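Local structure of branched-chain alpha-ketoacid decarboxylase (Lactococcus lactis, 2VBF) at residues A[402-407]-A[420-425]; A[450-455]-A[496-501]; A[460-465]-A[542-547]; A[482-487]-A[556-561]. The protein uses thiamine diphosphate and magnesium as cofactors and probably decarboxylates branched-chain and aromatic alpha-keto acids to aldehydes. All blocks are in the same frame, centred on the assembly; numbering follows the deposited sequence.

Contact 1 of 4, residues A[402-407]-A[420-425]. With TPP (thiamine diphosphate), chain F.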
# COMPACT_ATOMS: atom_id res chain seq x y z
N THR A 402 2.97 9.36 -19.79
CA THR A 402 2.87 10.40 -20.81
C THR A 402 2.44 11.74 -20.20
O THR A 402 2.90 12.78 -20.64
CB THR A 402 1.92 10.00 -21.97
OG1 THR A 402 0.58 9.86 -21.51
CG2 THR A 402 2.40 8.71 -22.63
N SER A 403 1.58 11.69 -19.18
CA SER A 403 1.08 12.92 -18.54
C SER A 403 2.21 13.80 -17.96
O SER A 403 2.31 14.99 -18.27
CB SER A 403 0.07 12.60 -17.45
OG SER A 403 -1.13 12.05 -17.96
N PHE A 404 3.07 13.21 -17.13
CA PHE A 404 4.17 13.99 -16.55
C PHE A 404 5.08 14.55 -17.63
O PHE A 404 5.40 15.73 -17.61
CB PHE A 404 5.01 13.18 -15.56
CG PHE A 404 6.15 13.96 -14.98
CD1 PHE A 404 5.93 14.84 -13.94
CD2 PHE A 404 7.43 13.85 -15.50
CE1 PHE A 404 6.97 15.57 -13.40
CE2 PHE A 404 8.48 14.57 -14.96
CZ PHE A 404 8.25 15.45 -13.92
N PHE A 405 5.50 13.71 -18.58
CA PHE A 405 6.45 14.17 -19.58
C PHE A 405 5.87 15.20 -20.55
O PHE A 405 6.57 16.13 -20.96
CB PHE A 405 7.12 12.99 -20.27
CG PHE A 405 8.00 12.22 -19.34
CD1 PHE A 405 9.18 12.79 -18.87
CD2 PHE A 405 7.63 10.97 -18.88
CE1 PHE A 405 10.00 12.10 -17.97
CE2 PHE A 405 8.44 10.27 -17.99
CZ PHE A 405 9.63 10.84 -17.53
N GLY A 406 4.58 15.09 -20.85
CA GLY A 406 3.87 16.11 -21.61
C GLY A 406 3.62 17.40 -20.85
O GLY A 406 3.91 18.50 -21.34
N ALA A 407 3.05 17.28 -19.65
CA ALA A 407 2.64 18.45 -18.88
C ALA A 407 3.86 19.22 -18.35
O ALA A 407 3.76 20.43 -18.10
CB ALA A 407 1.73 18.05 -17.74
N GLY A 420 4.21 17.21 -9.47
CA GLY A 420 4.71 16.00 -10.09
C GLY A 420 5.74 15.39 -9.15
O GLY A 420 6.29 16.08 -8.28
N GLN A 421 6.01 14.10 -9.31
CA GLN A 421 6.83 13.35 -8.35
C GLN A 421 7.93 12.60 -9.10
O GLN A 421 7.97 11.38 -9.09
CB GLN A 421 5.92 12.39 -7.58
CG GLN A 421 6.50 11.82 -6.30
CD GLN A 421 5.69 10.66 -5.76
OE1 GLN A 421 5.24 9.79 -6.52
NE2 GLN A 421 5.51 10.62 -4.44
N PRO A 422 8.84 13.33 -9.76
CA PRO A 422 9.82 12.66 -10.64
C PRO A 422 10.93 11.87 -9.96
O PRO A 422 11.53 11.00 -10.60
CB PRO A 422 10.43 13.83 -11.42
CG PRO A 422 10.26 15.01 -10.53
CD PRO A 422 8.99 14.80 -9.79
N LEU A 423 11.25 12.18 -8.70
CA LEU A 423 12.26 11.41 -7.97
C LEU A 423 11.66 10.09 -7.45
O LEU A 423 12.13 9.00 -7.79
CB LEU A 423 12.86 12.22 -6.81
CG LEU A 423 13.77 11.41 -5.87
CD1 LEU A 423 14.92 10.71 -6.65
CD2 LEU A 423 14.32 12.28 -4.74
N TRP A 424 10.64 10.18 -6.60
CA TRP A 424 10.08 8.97 -6.03
C TRP A 424 9.31 8.20 -7.11
O TRP A 424 9.51 7.00 -7.28
CB TRP A 424 9.24 9.24 -4.78
CG TRP A 424 8.91 7.99 -4.01
CD1 TRP A 424 7.66 7.54 -3.68
CD2 TRP A 424 9.83 7.01 -3.50
NE1 TRP A 424 7.74 6.36 -2.98
CE2 TRP A 424 9.07 6.01 -2.85
CE3 TRP A 424 11.23 6.90 -3.49
CZ2 TRP A 424 9.65 4.90 -2.23
CZ3 TRP A 424 11.81 5.81 -2.87
CH2 TRP A 424 11.03 4.82 -2.27
N GLY A 425 8.48 8.91 -7.87
CA GLY A 425 7.84 8.35 -9.06
C GLY A 425 6.91 7.17 -8.85
O GLY A 425 6.97 6.20 -9.60
N1' TPP F . 4.62 0.73 -9.54
C2' TPP F . 4.66 1.91 -8.84
CM2 TPP F . 4.00 1.99 -7.49
N3' TPP F . 5.32 2.99 -9.38
C4' TPP F . 5.94 2.90 -10.61
N4' TPP F . 6.57 3.95 -11.08
C5' TPP F . 5.87 1.70 -11.34
C6' TPP F . 5.21 0.61 -10.79
C7' TPP F . 6.50 1.58 -12.71
N3 TPP F . 5.83 2.40 -13.71
C2 TPP F . 6.20 3.67 -14.13
S1 TPP F . 5.28 4.35 -15.26
C5 TPP F . 4.35 3.01 -15.30
C4 TPP F . 4.74 2.01 -14.42
CM4 TPP F . 4.06 0.67 -14.27
C6 TPP F . 3.20 2.98 -16.29
C7 TPP F . 2.16 4.07 -16.09
O7 TPP F . 1.18 3.86 -17.07
PA TPP F . -0.01 4.89 -17.31
O1A TPP F . -0.50 5.48 -16.01
O2A TPP F . -1.11 4.16 -18.06
O3A TPP F . 0.71 6.08 -18.14
PB TPP F . 0.90 6.21 -19.75
O1B TPP F . 2.38 6.27 -19.98
O2B TPP F . 0.27 7.52 -20.11
O3B TPP F . 0.24 5.06 -20.45
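Phe404, on helix 402-407, meets Gly420 and Pro422 of the loop after strand 417-419 through its ring. Its CB points at the loop, and CG stands anti to the backbone N (chi1 179°), which carries the ring outward from the helix to the loop. CD2 sits 3.9 Å above the plane of the Phe405 ring, over its centre. On the other side of the ring from CD2, CE1 comes to 4.0 Å from Gly420 CA; a CB on that glycine would clash with it. The tip atom CZ touches Pro422 CB at 3.7 Å, and the two side chains cross at about a right angle.

Each segment also binds thiamine diphosphate, through a residue outside this apolar contact. Thr402 OG1 donates to the cofactor's O2B at 2.7 Å, while Thr402 N is shared between O2B and O1B in longer bonds. A valine at Thr402 would probably leave O2B without its hydroxyl donor, the backbone N-H remaining as its grip from this residue. Gly425 offers its O to the aminopyrimidine N4' at 2.7 Å, in a nearly straight bond (169°). The contact therefore joins a diphosphate donor to an acceptor for the 4'-amino group.

Contact 2 of 4, residues A[450-455]-A[496-501]. With MG (magnesium ion), chain E; TPP (thiamine diphosphate), chain F.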
# COMPACT_ATOMS: atom_id res chain seq x y z
N ILE A 450 -3.81 11.96 -15.31
CA ILE A 450 -3.39 10.65 -14.82
C ILE A 450 -3.67 9.57 -15.87
O ILE A 450 -4.70 9.61 -16.55
CB ILE A 450 -4.06 10.32 -13.46
CG1 ILE A 450 -3.49 9.02 -12.87
CG2 ILE A 450 -5.60 10.24 -13.58
CD1 ILE A 450 -3.88 8.81 -11.41
N GLY A 451 -2.75 8.63 -16.03
CA GLY A 451 -2.91 7.55 -16.97
C GLY A 451 -3.90 6.50 -16.47
O GLY A 451 -4.16 6.38 -15.27
N ASP A 452 -4.47 5.75 -17.41
CA ASP A 452 -5.30 4.61 -17.07
C ASP A 452 -4.63 3.61 -16.12
O ASP A 452 -5.22 3.21 -15.12
CB ASP A 452 -5.81 3.89 -18.34
CG ASP A 452 -4.70 3.55 -19.37
OD1 ASP A 452 -3.54 4.01 -19.31
OD2 ASP A 452 -5.04 2.79 -20.29
N GLY A 453 -3.38 3.27 -16.39
CA GLY A 453 -2.67 2.28 -15.60
C GLY A 453 -2.43 2.76 -14.18
O GLY A 453 -2.50 1.97 -13.25
N SER A 454 -2.15 4.06 -14.04
CA SER A 454 -1.87 4.68 -12.73
C SER A 454 -3.14 4.88 -11.92
O SER A 454 -3.14 4.67 -10.70
CB SER A 454 -1.15 6.01 -12.93
OG SER A 454 0.13 5.82 -13.49
N LEU A 455 -4.22 5.31 -12.58
CA LEU A 455 -5.52 5.45 -11.89
C LEU A 455 -5.94 4.15 -11.20
O LEU A 455 -6.51 4.18 -10.13
CB LEU A 455 -6.62 5.90 -12.85
CG LEU A 455 -8.02 6.01 -12.21
CD1 LEU A 455 -8.09 7.14 -11.17
CD2 LEU A 455 -9.10 6.20 -13.29
N ASN A 496 2.48 -5.11 -20.38
CA ASN A 496 2.20 -3.68 -20.52
C ASN A 496 0.73 -3.40 -20.79
O ASN A 496 0.29 -2.25 -20.82
CB ASN A 496 3.13 -3.05 -21.58
CG ASN A 496 4.52 -2.79 -21.03
OD1 ASN A 496 4.69 -2.55 -19.83
ND2 ASN A 496 5.53 -2.84 -21.90
N ASP A 497 -0.03 -4.49 -20.96
CA ASP A 497 -1.48 -4.43 -21.05
C ASP A 497 -2.11 -4.43 -19.66
O ASP A 497 -1.60 -5.07 -18.74
CB ASP A 497 -2.02 -5.62 -21.85
CG ASP A 497 -1.64 -5.58 -23.31
OD1 ASP A 497 -1.74 -4.50 -23.93
OD2 ASP A 497 -1.27 -6.64 -23.85
N ILE A 498 -3.24 -3.74 -19.53
CA ILE A 498 -4.07 -3.76 -18.32
C ILE A 498 -5.52 -4.03 -18.68
O ILE A 498 -5.93 -3.79 -19.83
CB ILE A 498 -3.98 -2.43 -17.54
CG1 ILE A 498 -4.64 -1.28 -18.32
CG2 ILE A 498 -2.51 -2.12 -17.21
CD1 ILE A 498 -4.40 0.12 -17.74
N PRO A 499 -6.32 -4.52 -17.73
CA PRO A 499 -7.75 -4.67 -17.99
C PRO A 499 -8.39 -3.30 -18.28
O PRO A 499 -8.14 -2.35 -17.54
CB PRO A 499 -8.29 -5.30 -16.70
CG PRO A 499 -7.09 -5.87 -16.02
CD PRO A 499 -5.98 -4.95 -16.36
N MET A 500 -9.16 -3.16 -19.37
CA MET A 500 -9.74 -1.85 -19.65
C MET A 500 -11.06 -1.67 -18.90
O MET A 500 -12.05 -2.37 -19.14
CB MET A 500 -9.94 -1.57 -21.16
CG MET A 500 -10.27 -0.06 -21.45
SD MET A 500 -10.48 0.31 -23.19
CE MET A 500 -8.77 0.18 -23.71
N TRP A 501 -11.06 -0.70 -18.00
CA TRP A 501 -12.28 -0.28 -17.34
C TRP A 501 -13.04 0.73 -18.21
O TRP A 501 -12.47 1.33 -19.12
CB TRP A 501 -11.97 0.37 -16.00
CG TRP A 501 -11.17 -0.44 -15.06
CD1 TRP A 501 -10.83 -1.76 -15.16
CD2 TRP A 501 -10.61 0.02 -13.83
NE1 TRP A 501 -10.09 -2.15 -14.07
CE2 TRP A 501 -9.93 -1.07 -13.24
CE3 TRP A 501 -10.60 1.26 -13.18
CZ2 TRP A 501 -9.26 -0.96 -12.02
CZ3 TRP A 501 -9.93 1.36 -11.96
CH2 TRP A 501 -9.27 0.26 -11.40
MG MG E . -1.74 4.37 -20.04
N1' TPP F . 4.62 0.73 -9.54
C2' TPP F . 4.66 1.91 -8.84
CM2 TPP F . 4.00 1.99 -7.49
N3' TPP F . 5.32 2.99 -9.38
C4' TPP F . 5.94 2.90 -10.61
N4' TPP F . 6.57 3.95 -11.08
C5' TPP F . 5.87 1.70 -11.34
C6' TPP F . 5.21 0.61 -10.79
C7' TPP F . 6.50 1.58 -12.71
N3 TPP F . 5.83 2.40 -13.71
C2 TPP F . 6.20 3.67 -14.13
S1 TPP F . 5.28 4.35 -15.26
C5 TPP F . 4.35 3.01 -15.30
C4 TPP F . 4.74 2.01 -14.42
CM4 TPP F . 4.06 0.67 -14.27
C6 TPP F . 3.20 2.98 -16.29
C7 TPP F . 2.16 4.07 -16.09
O7 TPP F . 1.18 3.86 -17.07
PA TPP F . -0.01 4.89 -17.31
O1A TPP F . -0.50 5.48 -16.01
O2A TPP F . -1.11 4.16 -18.06
O3A TPP F . 0.71 6.08 -18.14
PB TPP F . 0.90 6.21 -19.75
O1B TPP F . 2.38 6.27 -19.98
O2B TPP F . 0.27 7.52 -20.11
O3B TPP F . 0.24 5.06 -20.45
O HOH W 1 -2.23 6.42 -19.78
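Matching first torsions bring Asp452 and Ile498 together: in each, the gamma branch (CG of Asp452, chi1 51°; CG1 of Ile498, chi1 68°) lies between the backbone N and the carbonyl carbon. The extended second torsion of Ile498 (-171°) then carries CD1 across to the start of helix 452-458. There CD1 rests 3.5 Å from Gly453 CA and 3.7 Å from Asp452 OD2, an apolar methyl against the turn that holds the metal.

The other carboxylate oxygen faces the cofactor. Asp452 OD1 binds magnesium at 2.0 Å, with TPP O2A, TPP O3B and a water also in the shell; Asn479 OD1 and Gly481 O bring the ligands to six. Next along the helix, Gly453 N donates to TPP O2A at 3.0 Å. Ser454 reaches TPP O1A twice, from N at 2.9 Å and from OG at 2.6 Å. Gly451, at the N-cap position, lies so close to the diphosphate that a CB there would clash with O1A.

Gly451, Asp452 and Gly453 open the GDG motif of thiamine diphosphate enzymes, which ends at Asn479. Magnesium bridges the two phosphates and the helix N-H groups reach the inner one, so the charge of the inner phosphate is probably offset from two sources, while Ile498 supplies a second-shell contact behind the Asp452 carboxylate.

Contact 3 of 4, residues A[460-465]-A[542-547]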
# COMPACT_ATOMS: atom_id res chain seq x y z
N GLN A 460 -10.00 4.25 -5.60
CA GLN A 460 -11.03 4.24 -4.55
C GLN A 460 -11.23 5.58 -3.85
O GLN A 460 -12.27 5.76 -3.19
CB GLN A 460 -10.83 3.11 -3.53
CG GLN A 460 -9.44 3.01 -2.93
CD GLN A 460 -8.55 2.10 -3.74
OE1 GLN A 460 -7.77 2.55 -4.59
NE2 GLN A 460 -8.69 0.81 -3.52
N GLU A 461 -10.31 6.54 -4.00
CA GLU A 461 -10.53 7.87 -3.40
C GLU A 461 -11.55 8.72 -4.18
O GLU A 461 -11.87 9.84 -3.78
CB GLU A 461 -9.23 8.65 -3.21
CG GLU A 461 -8.21 7.96 -2.28
CD GLU A 461 -8.80 7.33 -1.04
OE1 GLU A 461 -9.51 8.04 -0.30
OE2 GLU A 461 -8.55 6.12 -0.79
N LEU A 462 -12.06 8.19 -5.29
CA LEU A 462 -13.22 8.77 -5.95
C LEU A 462 -14.37 8.98 -4.93
O LEU A 462 -15.04 10.01 -4.96
CB LEU A 462 -13.66 7.87 -7.11
CG LEU A 462 -14.52 8.36 -8.27
CD1 LEU A 462 -14.26 9.80 -8.65
CD2 LEU A 462 -14.30 7.43 -9.46
N GLY A 463 -14.58 8.03 -4.02
CA GLY A 463 -15.62 8.18 -2.99
C GLY A 463 -15.45 9.44 -2.15
O GLY A 463 -16.39 10.21 -1.96
N LEU A 464 -14.24 9.64 -1.64
CA LEU A 464 -13.89 10.84 -0.90
C LEU A 464 -14.17 12.12 -1.70
O LEU A 464 -14.71 13.08 -1.16
CB LEU A 464 -12.41 10.77 -0.50
CG LEU A 464 -11.80 11.96 0.25
CD1 LEU A 464 -10.54 11.51 1.02
CD2 LEU A 464 -11.47 13.12 -0.68
N SER A 465 -13.78 12.13 -2.97
CA SER A 465 -13.93 13.34 -3.78
C SER A 465 -15.41 13.74 -3.88
O SER A 465 -15.74 14.92 -3.88
CB SER A 465 -13.30 13.17 -5.18
OG SER A 465 -14.05 12.32 -6.02
N MET A 542 -17.23 18.79 -10.23
CA MET A 542 -16.05 18.04 -10.60
C MET A 542 -16.25 17.53 -12.03
O MET A 542 -17.37 17.19 -12.42
CB MET A 542 -15.87 16.85 -9.64
CG MET A 542 -14.66 15.98 -9.89
SD MET A 542 -14.42 14.82 -8.53
CE MET A 542 -13.61 13.49 -9.40
N TYR A 543 -15.17 17.50 -12.80
CA TYR A 543 -15.20 16.95 -14.14
C TYR A 543 -14.31 15.71 -14.22
O TYR A 543 -13.20 15.70 -13.67
CB TYR A 543 -14.81 18.01 -15.18
CG TYR A 543 -15.99 18.90 -15.47
CD1 TYR A 543 -16.46 19.78 -14.50
CD2 TYR A 543 -16.68 18.81 -16.67
CE1 TYR A 543 -17.58 20.58 -14.74
CE2 TYR A 543 -17.80 19.60 -16.92
CZ TYR A 543 -18.24 20.49 -15.95
OH TYR A 543 -19.35 21.26 -16.19
N TRP A 544 -14.84 14.67 -14.87
CA TRP A 544 -14.18 13.37 -14.99
C TRP A 544 -14.16 13.00 -16.48
O TRP A 544 -15.17 12.55 -17.04
CB TRP A 544 -14.94 12.35 -14.18
CG TRP A 544 -14.25 11.04 -13.99
CD1 TRP A 544 -14.47 9.88 -14.70
CD2 TRP A 544 -13.24 10.74 -13.02
NE1 TRP A 544 -13.65 8.89 -14.22
CE2 TRP A 544 -12.89 9.38 -13.20
CE3 TRP A 544 -12.59 11.48 -12.04
CZ2 TRP A 544 -11.91 8.76 -12.41
CZ3 TRP A 544 -11.63 10.86 -11.26
CH2 TRP A 544 -11.30 9.50 -11.45
N ILE A 545 -13.02 13.23 -17.11
CA ILE A 545 -12.92 13.24 -18.56
C ILE A 545 -11.99 12.15 -19.04
O ILE A 545 -10.77 12.22 -18.84
CB ILE A 545 -12.40 14.61 -19.04
CG1 ILE A 545 -13.34 15.73 -18.59
CG2 ILE A 545 -12.21 14.62 -20.56
CD1 ILE A 545 -12.67 17.10 -18.54
N GLU A 546 -12.58 11.15 -19.70
CA GLU A 546 -11.79 10.06 -20.27
C GLU A 546 -11.27 10.49 -21.64
O GLU A 546 -12.06 10.71 -22.57
CB GLU A 546 -12.63 8.78 -20.37
CG GLU A 546 -11.88 7.61 -21.02
CD GLU A 546 -12.70 6.34 -21.09
OE1 GLU A 546 -13.81 6.30 -20.51
OE2 GLU A 546 -12.21 5.38 -21.73
N LEU A 547 -9.95 10.64 -21.76
CA LEU A 547 -9.30 10.95 -23.03
C LEU A 547 -8.86 9.65 -23.68
O LEU A 547 -8.19 8.84 -23.04
CB LEU A 547 -8.07 11.84 -22.83
CG LEU A 547 -8.30 13.15 -22.06
CD1 LEU A 547 -6.97 13.90 -21.92
CD2 LEU A 547 -9.35 14.03 -22.76
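Leu462 and Ser465 of helix 462-467 lie against Met542 and Trp544 of strand 542-548, a helix-on-sheet contact in the parallel alpha/beta fold of the C-terminal cofactor-binding domain. Strand alternation explains the pairing: the CB atoms of Met542 and Trp544 point toward the helix, whereas Tyr543 and Ile545 pack against helix 525-537.

The aromatic interaction is a CH-pi contact. Leu462 CD1 stands 4.1 Å from the centroid of the six-membered Trp544 ring, 21° off its normal, so the methyl covers the face but is offset toward the rim. The second methyl, CD2, reaches Trp544 CZ2 at 4.0 Å, and the leucine fork thus spans the benzo part of the indole. Away from the helix contact, Trp544 NE1 is held by a hydrogen bond to Tyr503 O.

Aliphatic packing continues from the same methyl: Leu462 CD1 touches Met542 CE at 3.8 Å. Met542 can deliver CE there because its CG is anti to the backbone N (chi1 -179°) and the chain stays extended beyond it.

The polar part is local to the helix. Ser465 OG donates to Leu462 O at 2.7 Å, approaching at a C=O...donor angle of 121° and somewhat out of the carbonyl plane. Its proton is thereby committed within the helix, and toward the strand the same oxygen makes close contacts with thioether atoms: Ser465 OG lies 3.6 Å from Met542 SD and equally far from Met542 CE.

Contact 4 of 4, residues A[482-487]-A[556-561]. With TPP (thiamine diphosphate), chain F.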
# COMPACT_ATOMS: atom_id res chain seq x y z
N TYR A 482 0.23 0.67 -20.36
CA TYR A 482 1.38 1.40 -19.81
C TYR A 482 2.28 1.90 -20.93
O TYR A 482 3.28 1.25 -21.29
CB TYR A 482 2.23 0.52 -18.87
CG TYR A 482 1.57 -0.13 -17.66
CD1 TYR A 482 0.65 0.53 -16.86
CD2 TYR A 482 1.95 -1.42 -17.29
CE1 TYR A 482 0.12 -0.07 -15.72
CE2 TYR A 482 1.42 -2.03 -16.15
CZ TYR A 482 0.49 -1.37 -15.38
OH TYR A 482 -0.04 -1.96 -14.25
N THR A 483 1.93 3.04 -21.51
CA THR A 483 2.64 3.55 -22.68
C THR A 483 4.08 3.94 -22.36
O THR A 483 4.98 3.64 -23.12
CB THR A 483 1.86 4.71 -23.35
OG1 THR A 483 0.75 4.15 -24.07
CG2 THR A 483 2.75 5.49 -24.33
N VAL A 484 4.31 4.60 -21.22
CA VAL A 484 5.69 4.90 -20.83
C VAL A 484 6.54 3.63 -20.74
O VAL A 484 7.69 3.61 -21.19
CB VAL A 484 5.79 5.72 -19.53
CG1 VAL A 484 4.97 5.08 -18.43
CG2 VAL A 484 7.26 5.90 -19.10
N GLU A 485 5.96 2.55 -20.21
CA GLU A 485 6.69 1.27 -20.13
C GLU A 485 6.97 0.69 -21.52
O GLU A 485 8.08 0.20 -21.79
CB GLU A 485 5.94 0.26 -19.27
CG GLU A 485 5.66 0.71 -17.82
CD GLU A 485 6.92 0.88 -16.99
OE1 GLU A 485 7.18 -0.01 -16.14
OE2 GLU A 485 7.63 1.89 -17.16
N ARG A 486 5.97 0.77 -22.41
CA ARG A 486 6.13 0.31 -23.80
C ARG A 486 7.28 1.04 -24.50
O ARG A 486 8.00 0.45 -25.30
CB ARG A 486 4.85 0.53 -24.59
CG ARG A 486 3.64 -0.26 -24.12
CD ARG A 486 2.46 0.03 -25.03
NE ARG A 486 1.17 -0.38 -24.49
CZ ARG A 486 0.70 -1.62 -24.55
NH1 ARG A 486 1.42 -2.59 -25.12
NH2 ARG A 486 -0.50 -1.90 -24.05
N GLU A 487 7.44 2.32 -24.18
CA GLU A 487 8.52 3.15 -24.73
C GLU A 487 9.91 2.77 -24.22
O GLU A 487 10.90 2.96 -24.94
CB GLU A 487 8.26 4.63 -24.41
CG GLU A 487 7.05 5.21 -25.11
CD GLU A 487 7.24 5.36 -26.61
OE1 GLU A 487 8.35 5.74 -27.04
OE2 GLU A 487 6.28 5.11 -27.36
N LYS A 556 6.81 14.06 -27.41
CA LYS A 556 8.19 14.12 -27.89
C LYS A 556 9.23 13.91 -26.78
O LYS A 556 10.19 13.18 -26.97
CB LYS A 556 8.46 15.44 -28.62
CG LYS A 556 7.80 15.49 -29.99
CD LYS A 556 8.12 16.77 -30.76
CE LYS A 556 7.57 16.70 -32.19
NZ LYS A 556 6.09 16.84 -32.26
N LEU A 557 9.02 14.53 -25.62
CA LEU A 557 9.99 14.41 -24.53
C LEU A 557 10.15 12.95 -24.09
O LEU A 557 11.26 12.50 -23.84
CB LEU A 557 9.62 15.29 -23.32
CG LEU A 557 10.61 15.31 -22.15
CD1 LEU A 557 12.00 15.70 -22.63
CD2 LEU A 557 10.15 16.25 -21.04
N LEU A 558 9.03 12.22 -24.02
CA LEU A 558 9.05 10.83 -23.56
C LEU A 558 9.63 9.90 -24.62
O LEU A 558 10.28 8.90 -24.30
CB LEU A 558 7.65 10.35 -23.14
CG LEU A 558 7.51 8.89 -22.70
CD1 LEU A 558 8.54 8.53 -21.63
CD2 LEU A 558 6.11 8.62 -22.19
N LYS A 559 9.40 10.21 -25.89
CA LYS A 559 10.01 9.43 -26.96
C LYS A 559 11.53 9.40 -26.79
O LYS A 559 12.16 8.37 -27.02
CB LYS A 559 9.64 9.99 -28.34
CG LYS A 559 8.18 9.75 -28.71
CD LYS A 559 7.89 10.13 -30.15
CE LYS A 559 8.45 9.12 -31.16
NZ LYS A 559 7.94 7.74 -30.94
N LYS A 560 12.10 10.52 -26.34
CA LYS A 560 13.54 10.62 -26.12
C LYS A 560 13.94 9.99 -24.79
O LYS A 560 14.90 9.23 -24.72
CB LYS A 560 13.98 12.08 -26.17
CG LYS A 560 13.69 12.76 -27.51
CD LYS A 560 14.06 14.23 -27.48
CE LYS A 560 13.74 14.91 -28.80
NZ LYS A 560 14.54 14.33 -29.93
N MET A 561 13.19 10.30 -23.74
CA MET A 561 13.54 9.84 -22.39
C MET A 561 13.37 8.33 -22.20
O MET A 561 14.10 7.70 -21.40
CB MET A 561 12.69 10.60 -21.37
CG MET A 561 13.22 10.51 -19.98
SD MET A 561 14.81 11.33 -19.76
CE MET A 561 15.40 10.43 -18.32
N1' TPP F . 4.62 0.73 -9.54
C2' TPP F . 4.66 1.91 -8.84
CM2 TPP F . 4.00 1.99 -7.49
N3' TPP F . 5.32 2.99 -9.38
C4' TPP F . 5.94 2.90 -10.61
N4' TPP F . 6.57 3.95 -11.08
C5' TPP F . 5.87 1.70 -11.34
C6' TPP F . 5.21 0.61 -10.79
C7' TPP F . 6.50 1.58 -12.71
N3 TPP F . 5.83 2.40 -13.71
C2 TPP F . 6.20 3.67 -14.13
S1 TPP F . 5.28 4.35 -15.26
C5 TPP F . 4.35 3.01 -15.30
C4 TPP F . 4.74 2.01 -14.42
CM4 TPP F . 4.06 0.67 -14.27
C6 TPP F . 3.20 2.98 -16.29
C7 TPP F . 2.16 4.07 -16.09
O7 TPP F . 1.18 3.86 -17.07
PA TPP F . -0.01 4.89 -17.31
O1A TPP F . -0.50 5.48 -16.01
O2A TPP F . -1.11 4.16 -18.06
O3A TPP F . 0.71 6.08 -18.14
PB TPP F . 0.90 6.21 -19.75
O1B TPP F . 2.38 6.27 -19.98
O2B TPP F . 0.27 7.52 -20.11
O3B TPP F . 0.24 5.06 -20.45
O HOH W 2 11.06 5.85 -26.28
O HOH W 3 5.74 7.49 -29.77
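The N-terminus of helix 483-488, part of the diphosphate site, packs on the C-terminal helix 556-568 through Val484 and Leu558. The short axes approach to 9.7 Å and run at 42° to each other. Val484 and Leu558 cross at about a right angle: Val484 CG2, anti to the backbone N, touches Leu558 CD1 at 3.9 Å, and Leu558 CD2 comes against CB of the valine. The other branch, Val484 CG1, turns to the cofactor and meets TPP S1 at 3.3 Å.

Toward the solvent side, Glu487 and Lys559 face each other through water. Glu487 OE1 is 4.4 Å from Lys559 NZ, beyond a salt bridge, but a water 2.5 Å from Lys559 NZ links the charged groups through a weak bond to Glu487 OE2. Another water, 2.8 Å from both Glu487 OE1 and Lys559 O, is close enough to bridge them.

The backbone at the helix start grips the outer phosphate. Thr483 N donates to TPP O3B at 2.8 Å (158°), and Val484 N donates to TPP O1B at the same length. Tyr482, at the N-cap position, lays one ring face under the cofactor methyl CM4. Glu485, bent at its second torsion, holds its carboxylate over the thiazolium ring, with CD 3.6 Å from TPP C4. An alanine in place of Glu485 is likely to leave that ring without its carboxylate neighbour and to open a gap over C4 and C5. First-turn helix N-H groups directed at a terminal phosphate recur in nucleotide and diphosphate sites, here in a thiamine diphosphate-binding domain.

How the contacts relate
Contacts 1, 2 and 4 surround one thiamine diphosphate molecule, with centres 12 to 16 Å apart. Contact 3 holds no cofactor atom; its centre is 15 Å from that of contact 2 but 25 Å from that of contact 4. Contact 1 closes before the others open; the segments of contacts 2, 3 and 4 then alternate along the chain. Strands 445-451 and 542-548 belong to the same parallel sheet, and contacts 2 and 3 touch where Leu455 meets Trp544. Contact 4 touches contact 1 through Leu558, against Thr402 and Phe405, and contact 2 through the Asp497-Arg486 salt bridge. Every contact also touches the second subunit, so the cofactor site and its sheet lie close to the dimer interface.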